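Local coordinates for protein 5'-deoxynucleotidase (Archaeoglobus fulgidus, PDB 1YNB) that probably catalyses the metal-dependent hydrolysis of 2'-deoxyribonucleoside 5'-phosphates to 2'-deoxyribonucleosides and phosphate, as a homodimeric HD-domain phosphohydrolase, at residues A[45-50]-A[70-75]. Sequence-based numbering, arbitrary orientation.
Sequences RAAIIA and AALFHD
Ala47 and Ala71 bring two helix backbones close together, with their CA atoms 4.8 Å apart. Residues 45-50 lie inside helix 39-56. Residues 70-75 begin in helix 61-73 and run on into a loop. The two helices run roughly antiparallel here. No hydrogen bond joins the two segments; they meet mainly through methyl groups.

The methyl of Ala71 lies at the centre of the contact. It sits over the backbone of the other helix, with Ala71 CB 3.5 Å from Ala47 CA. It also meets the methyl of Ala47 (Ala71 CB to Ala47 CB 3.9 Å), and one turn later that of Ala50, whose CB lies 4.1 Å from Ala71 CB. Ala71 CB is also 4.1 Å from the carbonyl oxygen Ala46 O. Ala46 O already accepts the helical bond from Ala50 N, at 2.8 Å. Small side chains on both helices make this close approach possible.

Leu72 closes the contact along one flank. Its CG is anti to the carbonyl carbon (chi1 -68°), and the end of the side chain comes nearer to helix 39-56 than the direction of its CB bond suggests. Leu72 CD2 and CG both touch Ala47 CB, at 3.7 and 3.8 Å.

The tight pairing lies in the buried core of the HD domain. His74 and Asp75 follow directly; with His42 and Asp124 they match the H...HD...D pattern, consistent with a metal site, although no metal is bound to them here. Asp75 OD2 is hydrogen-bonded to Asn43 ND2, a second tie to helix 39-56. Ala47 and Leu72 also pack on Leu72 and Ala47 of the second subunit, which places this contact at the dimer interface. Helix 117-135 borders both segments: Arg45 forms salt bridges to its Glu127 and Glu134, while Ala70 and His74 touch its Val120.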
loop_
_atom_site.group_PDB
_atom_site.type_symbol
_atom_site.label_atom_id
_atom_site.label_comp_id
_atom_site.label_asym_id
_atom_site.label_seq_id
_atom_site.Cartn_x
_atom_site.Cartn_y
_atom_site.Cartn_z
ATOM N N ARG A 45 -3.281 10.982 0.805
ATOM C CA ARG A 45 -2.134 11.727 0.357
ATOM C C ARG A 45 -2.395 13.229 0.314
ATOM O O ARG A 45 -1.469 14.006 0.549
ATOM C CB ARG A 45 -1.617 11.231 -0.997
ATOM C CG ARG A 45 -0.321 11.923 -1.383
ATOM C CD ARG A 45 0.495 11.207 -2.434
ATOM N NE ARG A 45 -0.239 11.077 -3.703
ATOM C CZ ARG A 45 0.333 10.668 -4.839
ATOM N NH1 ARG A 45 1.616 10.369 -4.868
ATOM N NH2 ARG A 45 -0.395 10.524 -5.939
ATOM N N ALA A 46 -3.638 13.626 0.050
ATOM C CA ALA A 46 -3.919 15.057 0.014
ATOM C C ALA A 46 -3.694 15.622 1.433
ATOM O O ALA A 46 -3.228 16.772 1.573
ATOM C CB ALA A 46 -5.349 15.303 -0.419
ATOM N N ALA A 47 -4.042 14.833 2.450
ATOM C CA ALA A 47 -3.839 15.287 3.836
ATOM C C ALA A 47 -2.373 15.497 4.115
ATOM O O ALA A 47 -1.985 16.532 4.669
ATOM C CB ALA A 47 -4.489 14.310 4.837
ATOM N N ILE A 48 -1.517 14.551 3.716
ATOM C CA ILE A 48 -0.099 14.715 3.900
ATOM C C ILE A 48 0.391 15.934 3.096
ATOM O O ILE A 48 1.188 16.761 3.584
ATOM C CB ILE A 48 0.624 13.396 3.519
ATOM C CG1 ILE A 48 0.239 12.322 4.551
ATOM C CG2 ILE A 48 2.162 13.568 3.466
ATOM C CD1 ILE A 48 0.735 10.935 4.199
ATOM N N ILE A 49 -0.081 16.089 1.861
ATOM C CA ILE A 49 0.340 17.269 1.109
ATOM C C ILE A 49 -0.091 18.587 1.800
ATOM O O ILE A 49 0.672 19.554 1.789
ATOM C CB ILE A 49 -0.262 17.245 -0.306
ATOM C CG1 ILE A 49 0.434 16.090 -1.084
ATOM C CG2 ILE A 49 -0.001 18.570 -1.038
ATOM C CD1 ILE A 49 -0.232 15.824 -2.517
ATOM N N ALA A 50 -1.302 18.610 2.361
ATOM C CA ALA A 50 -1.817 19.828 3.003
ATOM C C ALA A 50 -0.916 20.194 4.190
ATOM O O ALA A 50 -0.633 21.376 4.419
ATOM C CB ALA A 50 -3.248 19.632 3.445
ATOM N N ALA A 70 -8.301 18.670 8.052
ATOM C CA ALA A 70 -9.360 19.215 7.244
ATOM C C ALA A 70 -9.389 18.526 5.877
ATOM O O ALA A 70 -10.456 18.324 5.293
ATOM C CB ALA A 70 -9.135 20.738 7.054
ATOM N N ALA A 71 -8.218 18.193 5.365
ATOM C CA ALA A 71 -8.141 17.501 4.070
ATOM C C ALA A 71 -8.786 16.114 4.194
ATOM O O ALA A 71 -9.430 15.632 3.242
ATOM C CB ALA A 71 -6.677 17.348 3.641
ATOM N N LEU A 72 -8.623 15.457 5.343
ATOM C CA LEU A 72 -9.235 14.132 5.511
ATOM C C LEU A 72 -10.749 14.179 5.442
ATOM O O LEU A 72 -11.387 13.237 4.956
ATOM C CB LEU A 72 -8.833 13.514 6.838
ATOM C CG LEU A 72 -7.381 13.121 6.991
ATOM C CD1 LEU A 72 -7.123 12.744 8.470
ATOM C CD2 LEU A 72 -7.092 11.915 6.066
ATOM N N PHE A 73 -11.345 15.259 5.959
ATOM C CA PHE A 73 -12.798 15.425 5.949
ATOM C C PHE A 73 -13.349 16.053 4.673
ATOM O O PHE A 73 -14.571 16.171 4.504
ATOM C CB PHE A 73 -13.229 16.299 7.141
ATOM C CG PHE A 73 -13.213 15.578 8.451
ATOM C CD1 PHE A 73 -14.343 14.866 8.880
ATOM C CD2 PHE A 73 -12.057 15.522 9.213
ATOM C CE1 PHE A 73 -14.304 14.098 10.064
ATOM C CE2 PHE A 73 -12.001 14.761 10.401
ATOM C CZ PHE A 73 -13.127 14.047 10.821
ATOM N N HIS A 74 -12.459 16.450 3.776
ATOM C CA HIS A 74 -12.845 17.135 2.555
ATOM C C HIS A 74 -13.898 16.469 1.670
ATOM O O HIS A 74 -14.876 17.102 1.290
ATOM C CB HIS A 74 -11.590 17.457 1.740
ATOM C CG HIS A 74 -11.817 18.465 0.658
ATOM N ND1 HIS A 74 -11.101 18.465 -0.523
ATOM C CD2 HIS A 74 -12.659 19.522 0.591
ATOM C CE1 HIS A 74 -11.495 19.481 -1.270
ATOM N NE2 HIS A 74 -12.440 20.137 -0.618
ATOM N N ASP A 75 -13.744 15.198 1.334
ATOM C CA ASP A 75 -14.773 14.599 0.479
ATOM C C ASP A 75 -15.614 13.635 1.253
ATOM O O ASP A 75 -16.292 12.813 0.670
ATOM C CB ASP A 75 -14.132 13.842 -0.691
ATOM C CG ASP A 75 -13.112 14.660 -1.404
ATOM O OD1 ASP A 75 -13.390 15.860 -1.653
ATOM O OD2 ASP A 75 -12.035 14.106 -1.710
#